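Local coordinates for phage-related conserved hypothetical protein, BB2244 (Bordetella bronchiseptica, PDB 2BDV) that is of unknown function but belongs to the SRAP (SOS response-associated peptidase) family, whose members are linked to abasic-site DNA repair, and probably binds single-stranded DNA, at residues 103-108 with 207-212; 117-122 with 200-205. All coordinates share one frame; numbering follows the deposited sequence.

Interaction 1 (103-108 with 207-212); sequences YEWKAL and QEVGSS
W105 on strand 101-107 lays its indole against the backbone of G210, S211 and S212, part of the loop that follows strand 201-204. CG leaves CB anti to the carbonyl carbon (chi1 -74°), and the first ring atoms come over S212: W105 CG lies 3.9 Å from S212 CA. Further on, the carbonyl group of S212 covers one face, with S212 C over the ring centre and S212 O 3.6 Å from W105 CE2. W105 CD1, on the pyrrole side, comes within 3.5 Å of S211 O. Next to it W105 NE1 gives the polar grip of the contact, a 2.9 Å hydrogen bond to G210 O with an N-H...O angle of 153°. G210 O lies almost in the indole plane, yet NE1 stands above the carbonyl plane of G210, so the bond is well placed for the donor and bent at the acceptor. Beyond NE1, the ring meets V209: V209 CG2 is 4.4 Å from W105 CZ2, and V209 O sits near the ring edge. A lighter touch joins Y103 CE2 to V209 CG1 at 4.5 Å, while Y103 OH is held by Y34 O. G210 has backbone angles at which a CB would be jammed against the carbonyl O of V209. R4 hydrogen-bonds V209 O and touches W105, and P118 of the adjoining strand 116-123 packs on both W105 and V209, so the loop is fastened to the two inner strands, 101-107 and 116-123, of the four-stranded antiparallel sheet.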
ATOM      1  N   TYR A 103       0.847   7.780   6.929  1.00 18.53           N
ATOM      2  CA  TYR A 103       0.441   9.096   7.387  1.00 18.92           C
ATOM      3  C   TYR A 103      -0.874   9.580   6.800  1.00 19.96           C
ATOM      4  O   TYR A 103      -1.199   9.283   5.655  1.00 19.70           O
ATOM      5  CB  TYR A 103       1.508  10.133   7.053  1.00 18.77           C
ATOM      6  CG  TYR A 103       2.903   9.795   7.515  1.00 20.41           C
ATOM      7  CD1 TYR A 103       3.724   8.950   6.766  1.00 20.24           C
ATOM      8  CD2 TYR A 103       3.416  10.348   8.683  1.00 20.34           C
ATOM      9  CE1 TYR A 103       5.023   8.672   7.166  1.00 18.95           C
ATOM     10  CE2 TYR A 103       4.711  10.077   9.095  1.00 23.42           C
ATOM     11  CZ  TYR A 103       5.510   9.239   8.330  1.00 22.50           C
ATOM     12  OH  TYR A 103       6.798   8.984   8.739  1.00 22.90           O
ATOM     13  N   GLU A 104      -1.618  10.331   7.606  1.00 20.15           N
ATOM     14  CA  GLU A 104      -2.877  10.944   7.199  1.00 21.18           C
ATOM     15  C   GLU A 104      -2.865  12.356   7.793  1.00 22.35           C
ATOM     16  O   GLU A 104      -2.436  12.550   8.928  1.00 23.43           O
ATOM     17  CB  GLU A 104      -4.085  10.179   7.751  1.00 18.43           C
ATOM     18  CG  GLU A 104      -4.240   8.765   7.225  1.00 19.24           C
ATOM     19  CD  GLU A 104      -5.419   8.054   7.842  1.00 17.84           C
ATOM     20  OE1 GLU A 104      -5.570   6.834   7.622  1.00 18.51           O
ATOM     21  OE2 GLU A 104      -6.200   8.720   8.549  1.00 20.00           O
ATOM     22  N   TRP A 105      -3.332  13.330   7.025  1.00 24.42           N
ATOM     23  CA  TRP A 105      -3.374  14.709   7.478  1.00 25.40           C
ATOM     24  C   TRP A 105      -4.781  15.085   7.939  1.00 28.89           C
ATOM     25  O   TRP A 105      -5.769  14.888   7.222  1.00 28.32           O
ATOM     26  CB  TRP A 105      -2.916  15.637   6.353  1.00 24.44           C
ATOM     27  CG  TRP A 105      -1.435  15.586   6.107  1.00 24.38           C
ATOM     28  CD1 TRP A 105      -0.507  16.547   6.434  1.00 25.19           C
ATOM     29  CD2 TRP A 105      -0.704  14.518   5.501  1.00 23.90           C
ATOM     30  NE1 TRP A 105       0.754  16.138   6.065  1.00 23.33           N
ATOM     31  CE2 TRP A 105       0.663  14.897   5.490  1.00 24.07           C
ATOM     32  CE3 TRP A 105      -1.067  13.272   4.965  1.00 23.55           C
ATOM     33  CZ2 TRP A 105       1.665  14.075   4.963  1.00 23.55           C
ATOM     34  CZ3 TRP A 105      -0.064  12.451   4.438  1.00 24.33           C
ATOM     35  CH2 TRP A 105       1.285  12.862   4.443  1.00 23.93           C
ATOM     36  N   LYS A 106      -4.858  15.622   9.149  1.00 31.38           N
ATOM     37  CA  LYS A 106      -6.125  16.020   9.738  1.00 34.65           C
ATOM     38  C   LYS A 106      -6.380  17.497   9.475  1.00 34.97           C
ATOM     39  O   LYS A 106      -5.647  18.356   9.951  1.00 35.96           O
ATOM     40  CB  LYS A 106      -6.092  15.754  11.244  1.00 36.18           C
ATOM     41  CG  LYS A 106      -7.384  16.059  11.981  1.00 38.32           C
ATOM     42  CD  LYS A 106      -8.517  15.171  11.500  1.00 41.74           C
ATOM     43  CE  LYS A 106      -9.752  15.299  12.391  1.00 43.78           C
ATOM     44  NZ  LYS A 106      -9.504  14.839  13.791  1.00 45.58           N
ATOM     45  N   ALA A 107      -7.418  17.784   8.702  1.00 36.50           N
ATOM     46  CA  ALA A 107      -7.768  19.158   8.389  1.00 37.50           C
ATOM     47  C   ALA A 107      -8.095  19.865   9.696  1.00 38.65           C
ATOM     48  O   ALA A 107      -8.966  19.419  10.440  1.00 37.95           O
ATOM     49  CB  ALA A 107      -8.972  19.185   7.461  1.00 37.79           C
ATOM     50  N   LEU A 108      -7.404  20.961   9.981  1.00 41.03           N
ATOM     51  CA  LEU A 108      -7.654  21.687  11.218  1.00 45.50           C
ATOM     52  C   LEU A 108      -8.660  22.818  11.039  1.00 48.04           C
ATOM     53  O   LEU A 108      -9.068  23.446  12.013  1.00 49.21           O
ATOM     54  CB  LEU A 108      -6.339  22.228  11.776  1.00 46.29           C
ATOM     55  CG  LEU A 108      -5.276  21.171  12.096  1.00 46.45           C
ATOM     56  CD1 LEU A 108      -3.929  21.850  12.225  1.00 46.61           C
ATOM     57  CD2 LEU A 108      -5.634  20.412  13.367  1.00 46.59           C
ATOM     58  N   GLN A 207       7.433  16.988  13.636  1.00 42.30           N
ATOM     59  CA  GLN A 207       8.467  17.386  12.686  1.00 46.92           C
ATOM     60  C   GLN A 207       7.787  17.739  11.360  1.00 49.83           C
ATOM     61  O   GLN A 207       6.556  17.730  11.263  1.00 49.28           O
ATOM     62  CB  GLN A 207       9.469  16.236  12.485  1.00 47.70           C
ATOM     63  CG  GLN A 207       8.982  15.110  11.575  1.00 50.46           C
ATOM     64  CD  GLN A 207       9.867  13.869  11.620  1.00 51.57           C
ATOM     65  OE1 GLN A 207       9.826  13.028  10.718  1.00 52.26           O
ATOM     66  NE2 GLN A 207      10.661  13.744  12.678  1.00 53.79           N
ATOM     67  N   GLU A 208       8.587  18.059  10.348  1.00 53.90           N
ATOM     68  CA  GLU A 208       8.063  18.404   9.024  1.00 57.51           C
ATOM     69  C   GLU A 208       7.988  17.170   8.131  1.00 58.36           C
ATOM     70  O   GLU A 208       9.002  16.527   7.864  1.00 59.00           O
ATOM     71  CB  GLU A 208       8.955  19.449   8.342  1.00 59.35           C
ATOM     72  CG  GLU A 208       8.612  20.895   8.656  1.00 62.41           C
ATOM     73  CD  GLU A 208       8.691  21.216  10.133  1.00 65.17           C
ATOM     74  OE1 GLU A 208       9.786  21.060  10.724  1.00 65.14           O
ATOM     75  OE2 GLU A 208       7.652  21.629  10.702  1.00 66.62           O
ATOM     76  N   VAL A 209       6.786  16.848   7.664  1.00 59.96           N
ATOM     77  CA  VAL A 209       6.586  15.697   6.789  1.00 60.45           C
ATOM     78  C   VAL A 209       5.751  16.087   5.577  1.00 61.27           C
ATOM     79  O   VAL A 209       5.667  15.344   4.600  1.00 61.01           O
ATOM     80  CB  VAL A 209       5.875  14.551   7.528  1.00 59.73           C
ATOM     81  CG1 VAL A 209       6.761  14.026   8.637  1.00 60.01           C
ATOM     82  CG2 VAL A 209       4.550  15.042   8.092  1.00 60.11           C
ATOM     83  N   GLY A 210       5.134  17.261   5.655  1.00 61.94           N
ATOM     84  CA  GLY A 210       4.306  17.742   4.565  1.00 63.23           C
ATOM     85  C   GLY A 210       3.093  18.512   5.053  1.00 64.24           C
ATOM     86  O   GLY A 210       2.661  18.349   6.198  1.00 63.38           O
ATOM     87  N   SER A 211       2.543  19.354   4.180  1.00 64.84           N
ATOM     88  CA  SER A 211       1.371  20.162   4.502  1.00 65.91           C
ATOM     89  C   SER A 211       0.074  19.413   4.195  1.00 66.58           C
ATOM     90  O   SER A 211      -0.957  19.655   4.827  1.00 66.50           O
ATOM     91  CB  SER A 211       1.395  21.476   3.713  1.00 65.57           C
ATOM     92  OG  SER A 211       2.504  22.275   4.079  1.00 65.52           O
ATOM     93  N   SER A 212       0.135  18.511   3.217  1.00 66.99           N
ATOM     94  CA  SER A 212      -1.024  17.717   2.811  1.00 67.85           C
ATOM     95  C   SER A 212      -0.589  16.344   2.305  1.00 68.76           C
ATOM     96  O   SER A 212       0.605  16.091   2.136  1.00 67.59           O
ATOM     97  CB  SER A 212      -1.810  18.439   1.710  1.00 67.36           C
ATOM     98  OG  SER A 212      -2.373  19.652   2.184  1.00 67.15           O
TER

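Interaction 2 (117-122 with 200-205); sequences QPYYIH and FSWYPV
Y120 faces Y203 and H122 faces S201 as the hydrogen-bonded pairs of an antiparallel ladder between strands 116-123 and 201-204, the latter the outermost strand of the four-stranded sheet. Y119 with P204 and I121 with W202 are the non-hydrogen-bonded pairs, and the N-to-C directions of the short segments lie 155° apart. Side chains therefore alternate between two faces. On one, the Y120 and Y203 side chains lie side by side and point the same way, but their rings are oblique, with planes at 62°. The chi1 of 54° puts Y203 CG between its backbone N and carbonyl carbon; the ring places one face near Y120 CB, and Y203 OH sits 3.2 Å from Y120 CD2. The hydroxyl makes a weak hydrogen bond to Y34 OH. Across the same face, Y203 CE1 approaches the edge of the H122 imidazole, and H122 CE1 is 3.1 Å from S201 OG.

On the other face, P204 lies over the Y119 ring: P204 CB makes a CH-pi contact 4.1 Å from the Y119 ring centroid. I121 and W202 also run side by side, I121 CG1 meeting W202 CB at 3.8 Å. Beyond that pair, I121 CG2 touches F200 CB, the two side chains crossing obliquely.

Past the ladder, V205 CG1 presses on the P118 ring, tightest at P118 CG (3.2 Å). Q117 bends at chi2, and its amide NE2 bonds V205 O as well as P118 O. P118 O is gripped from opposite faces of its carbonyl plane, by Q117 NE2 at 2.8 Å and V205 N at 3.0 Å.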
ATOM      1  N   GLN A 117      -2.750  18.958  10.186  1.00 28.94           N
ATOM      2  CA  GLN A 117      -1.892  18.315  11.174  1.00 28.02           C
ATOM      3  C   GLN A 117      -1.614  16.858  10.776  1.00 25.75           C
ATOM      4  O   GLN A 117      -2.505  16.009  10.817  1.00 25.13           O
ATOM      5  CB  GLN A 117      -2.572  18.359  12.548  1.00 28.05           C
ATOM      6  CG  GLN A 117      -1.941  17.458  13.602  1.00 29.28           C
ATOM      7  CD  GLN A 117      -0.505  17.840  13.923  1.00 28.20           C
ATOM      8  OE1 GLN A 117      -0.239  18.927  14.442  1.00 29.77           O
ATOM      9  NE2 GLN A 117       0.430  16.948  13.611  1.00 25.22           N
ATOM     10  N   PRO A 118      -0.374  16.556  10.374  1.00 24.23           N
ATOM     11  CA  PRO A 118      -0.035  15.183   9.982  1.00 23.56           C
ATOM     12  C   PRO A 118       0.015  14.206  11.167  1.00 24.98           C
ATOM     13  O   PRO A 118       0.516  14.543  12.240  1.00 23.92           O
ATOM     14  CB  PRO A 118       1.332  15.349   9.310  1.00 24.43           C
ATOM     15  CG  PRO A 118       1.932  16.518  10.048  1.00 21.30           C
ATOM     16  CD  PRO A 118       0.767  17.470  10.165  1.00 21.06           C
ATOM     17  N   TYR A 119      -0.520  13.002  10.973  1.00 24.49           N
ATOM     18  CA  TYR A 119      -0.508  11.973  12.013  1.00 23.48           C
ATOM     19  C   TYR A 119       0.205  10.726  11.494  1.00 22.93           C
ATOM     20  O   TYR A 119       0.197  10.450  10.290  1.00 23.88           O
ATOM     21  CB  TYR A 119      -1.939  11.575  12.420  1.00 25.57           C
ATOM     22  CG  TYR A 119      -2.625  12.542  13.352  1.00 27.28           C
ATOM     23  CD1 TYR A 119      -3.212  13.712  12.867  1.00 28.92           C
ATOM     24  CD2 TYR A 119      -2.642  12.318  14.727  1.00 28.63           C
ATOM     25  CE1 TYR A 119      -3.794  14.639  13.727  1.00 27.91           C
ATOM     26  CE2 TYR A 119      -3.222  13.239  15.597  1.00 29.74           C
ATOM     27  CZ  TYR A 119      -3.793  14.400  15.090  1.00 31.35           C
ATOM     28  OH  TYR A 119      -4.333  15.334  15.952  1.00 33.38           O
ATOM     29  N   TYR A 120       0.834   9.979  12.394  1.00 20.15           N
ATOM     30  CA  TYR A 120       1.505   8.738  12.007  1.00 19.27           C
ATOM     31  C   TYR A 120       0.703   7.594  12.650  1.00 19.10           C
ATOM     32  O   TYR A 120       0.467   7.615  13.854  1.00 17.38           O
ATOM     33  CB  TYR A 120       2.959   8.712  12.517  1.00 18.62           C
ATOM     34  CG  TYR A 120       3.669   7.399  12.237  1.00 19.36           C
ATOM     35  CD1 TYR A 120       3.854   6.957  10.931  1.00 20.33           C
ATOM     36  CD2 TYR A 120       4.136   6.596  13.274  1.00 19.90           C
ATOM     37  CE1 TYR A 120       4.481   5.757  10.659  1.00 19.30           C
ATOM     38  CE2 TYR A 120       4.772   5.381  13.017  1.00 20.37           C
ATOM     39  CZ  TYR A 120       4.941   4.969  11.698  1.00 22.65           C
ATOM     40  OH  TYR A 120       5.571   3.776  11.400  1.00 19.91           O
ATOM     41  N   ILE A 121       0.271   6.625  11.839  1.00 19.65           N
ATOM     42  CA  ILE A 121      -0.520   5.476  12.307  1.00 19.79           C
ATOM     43  C   ILE A 121       0.301   4.199  12.185  1.00 19.55           C
ATOM     44  O   ILE A 121       0.973   3.991  11.178  1.00 18.69           O
ATOM     45  CB  ILE A 121      -1.821   5.241  11.461  1.00 15.52           C
ATOM     46  CG1 ILE A 121      -2.698   6.488  11.428  1.00 18.23           C
ATOM     47  CG2 ILE A 121      -2.657   4.143  12.079  1.00 15.00           C
ATOM     48  CD1 ILE A 121      -2.256   7.532  10.467  1.00 18.28           C
ATOM     49  N   HIS A 122       0.245   3.333  13.195  1.00 21.00           N
ATOM     50  CA  HIS A 122       1.007   2.083  13.137  1.00 21.93           C
ATOM     51  C   HIS A 122       0.407   0.971  13.996  1.00 21.87           C
ATOM     52  O   HIS A 122      -0.569   1.176  14.718  1.00 20.86           O
ATOM     53  CB  HIS A 122       2.448   2.343  13.574  1.00 21.99           C
ATOM     54  CG  HIS A 122       2.576   2.671  15.027  1.00 23.47           C
ATOM     55  ND1 HIS A 122       2.482   1.716  16.015  1.00 23.55           N
ATOM     56  CD2 HIS A 122       2.716   3.858  15.662  1.00 22.24           C
ATOM     57  CE1 HIS A 122       2.555   2.300  17.197  1.00 24.20           C
ATOM     58  NE2 HIS A 122       2.697   3.600  17.011  1.00 26.04           N
ATOM     59  N   PHE A 200      -4.376  -0.639  15.699  1.00 26.18           N
ATOM     60  CA  PHE A 200      -3.474   0.480  15.444  1.00 25.53           C
ATOM     61  C   PHE A 200      -3.573   1.599  16.480  1.00 26.10           C
ATOM     62  O   PHE A 200      -4.609   1.796  17.113  1.00 27.68           O
ATOM     63  CB  PHE A 200      -3.768   1.104  14.073  1.00 22.89           C
ATOM     64  CG  PHE A 200      -3.917   0.111  12.966  1.00 22.71           C
ATOM     65  CD1 PHE A 200      -5.179  -0.296  12.540  1.00 23.92           C
ATOM     66  CD2 PHE A 200      -2.798  -0.418  12.342  1.00 22.65           C
ATOM     67  CE1 PHE A 200      -5.320  -1.217  11.507  1.00 25.68           C
ATOM     68  CE2 PHE A 200      -2.927  -1.340  11.311  1.00 25.24           C
ATOM     69  CZ  PHE A 200      -4.189  -1.743  10.888  1.00 25.32           C
ATOM     70  N   SER A 201      -2.480   2.333  16.632  1.00 25.82           N
ATOM     71  CA  SER A 201      -2.425   3.479  17.523  1.00 25.85           C
ATOM     72  C   SER A 201      -1.796   4.563  16.646  1.00 26.69           C
ATOM     73  O   SER A 201      -1.232   4.252  15.595  1.00 25.21           O
ATOM     74  CB  SER A 201      -1.551   3.191  18.753  1.00 25.42           C
ATOM     75  OG  SER A 201      -0.208   2.922  18.392  1.00 28.09           O
ATOM     76  N   TRP A 202      -1.895   5.825  17.051  1.00 26.14           N
ATOM     77  CA  TRP A 202      -1.320   6.901  16.249  1.00 26.65           C
ATOM     78  C   TRP A 202      -1.040   8.145  17.062  1.00 26.27           C
ATOM     79  O   TRP A 202      -1.588   8.322  18.145  1.00 25.88           O
ATOM     80  CB  TRP A 202      -2.260   7.250  15.090  1.00 29.43           C
ATOM     81  CG  TRP A 202      -3.648   7.570  15.526  1.00 31.43           C
ATOM     82  CD1 TRP A 202      -4.115   8.772  15.981  1.00 33.13           C
ATOM     83  CD2 TRP A 202      -4.750   6.662  15.587  1.00 32.82           C
ATOM     84  NE1 TRP A 202      -5.443   8.664  16.322  1.00 33.57           N
ATOM     85  CE2 TRP A 202      -5.857   7.378  16.089  1.00 34.00           C
ATOM     86  CE3 TRP A 202      -4.910   5.306  15.266  1.00 36.58           C
ATOM     87  CZ2 TRP A 202      -7.112   6.785  16.281  1.00 35.67           C
ATOM     88  CZ3 TRP A 202      -6.157   4.711  15.457  1.00 35.22           C
ATOM     89  CH2 TRP A 202      -7.241   5.452  15.960  1.00 37.30           C
ATOM     90  N   TYR A 203      -0.169   9.000  16.540  1.00 24.83           N
ATOM     91  CA  TYR A 203       0.160  10.240  17.225  1.00 24.93           C
ATOM     92  C   TYR A 203       0.458  11.342  16.209  1.00 26.41           C
ATOM     93  O   TYR A 203       0.766  11.065  15.046  1.00 23.83           O
ATOM     94  CB  TYR A 203       1.362  10.041  18.165  1.00 23.69           C
ATOM     95  CG  TYR A 203       2.596   9.456  17.508  1.00 23.93           C
ATOM     96  CD1 TYR A 203       2.820   8.073  17.492  1.00 20.26           C
ATOM     97  CD2 TYR A 203       3.520  10.279  16.878  1.00 18.74           C
ATOM     98  CE1 TYR A 203       3.938   7.533  16.861  1.00 21.11           C
ATOM     99  CE2 TYR A 203       4.636   9.753  16.242  1.00 21.46           C
ATOM    100  CZ  TYR A 203       4.844   8.386  16.233  1.00 22.63           C
ATOM    101  OH  TYR A 203       5.951   7.871  15.594  1.00 24.30           O
ATOM    102  N   PRO A 204       0.351  12.614  16.631  1.00 25.98           N
ATOM    103  CA  PRO A 204       0.629  13.704  15.697  1.00 27.15           C
ATOM    104  C   PRO A 204       2.132  13.867  15.533  1.00 27.67           C
ATOM    105  O   PRO A 204       2.865  13.904  16.526  1.00 30.19           O
ATOM    106  CB  PRO A 204      -0.021  14.907  16.375  1.00 27.78           C
ATOM    107  CG  PRO A 204       0.215  14.617  17.833  1.00 27.43           C
ATOM    108  CD  PRO A 204      -0.083  13.133  17.943  1.00 26.48           C
ATOM    109  N   VAL A 205       2.600  13.938  14.291  1.00 27.22           N
ATOM    110  CA  VAL A 205       4.025  14.116  14.056  1.00 29.92           C
ATOM    111  C   VAL A 205       4.304  15.606  14.209  1.00 30.84           C
ATOM    112  O   VAL A 205       3.595  16.438  13.648  1.00 31.12           O
ATOM    113  CB  VAL A 205       4.435  13.628  12.646  1.00 30.57           C
ATOM    114  CG1 VAL A 205       3.530  14.222  11.618  1.00 33.45           C
ATOM    115  CG2 VAL A 205       5.888  14.005  12.367  1.00 29.72           C
TER

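Overall arrangement
From the N terminus the chain first forms strand 5-7, then reaches strand 101-107, which pairs with it and carries 103-108. It turns back into strand 116-123, so 117-122 lies beside 103-108, joined through E104 O to Y119 N and K106 N to Q117 O. The chain then travels through strands 126-133 and 147-151 of a separate, mixed sheet and helices 171-178 and 184-191 before 200-205 returns to close interaction 2. A few residues later 207-212 closes interaction 1, whose 98-residue excursion encloses the 77-residue one; the two nest without crossing. Together they bring the C-terminal part back to the four-stranded sheet, as its outermost strand and as a loop lying on its two inner strands.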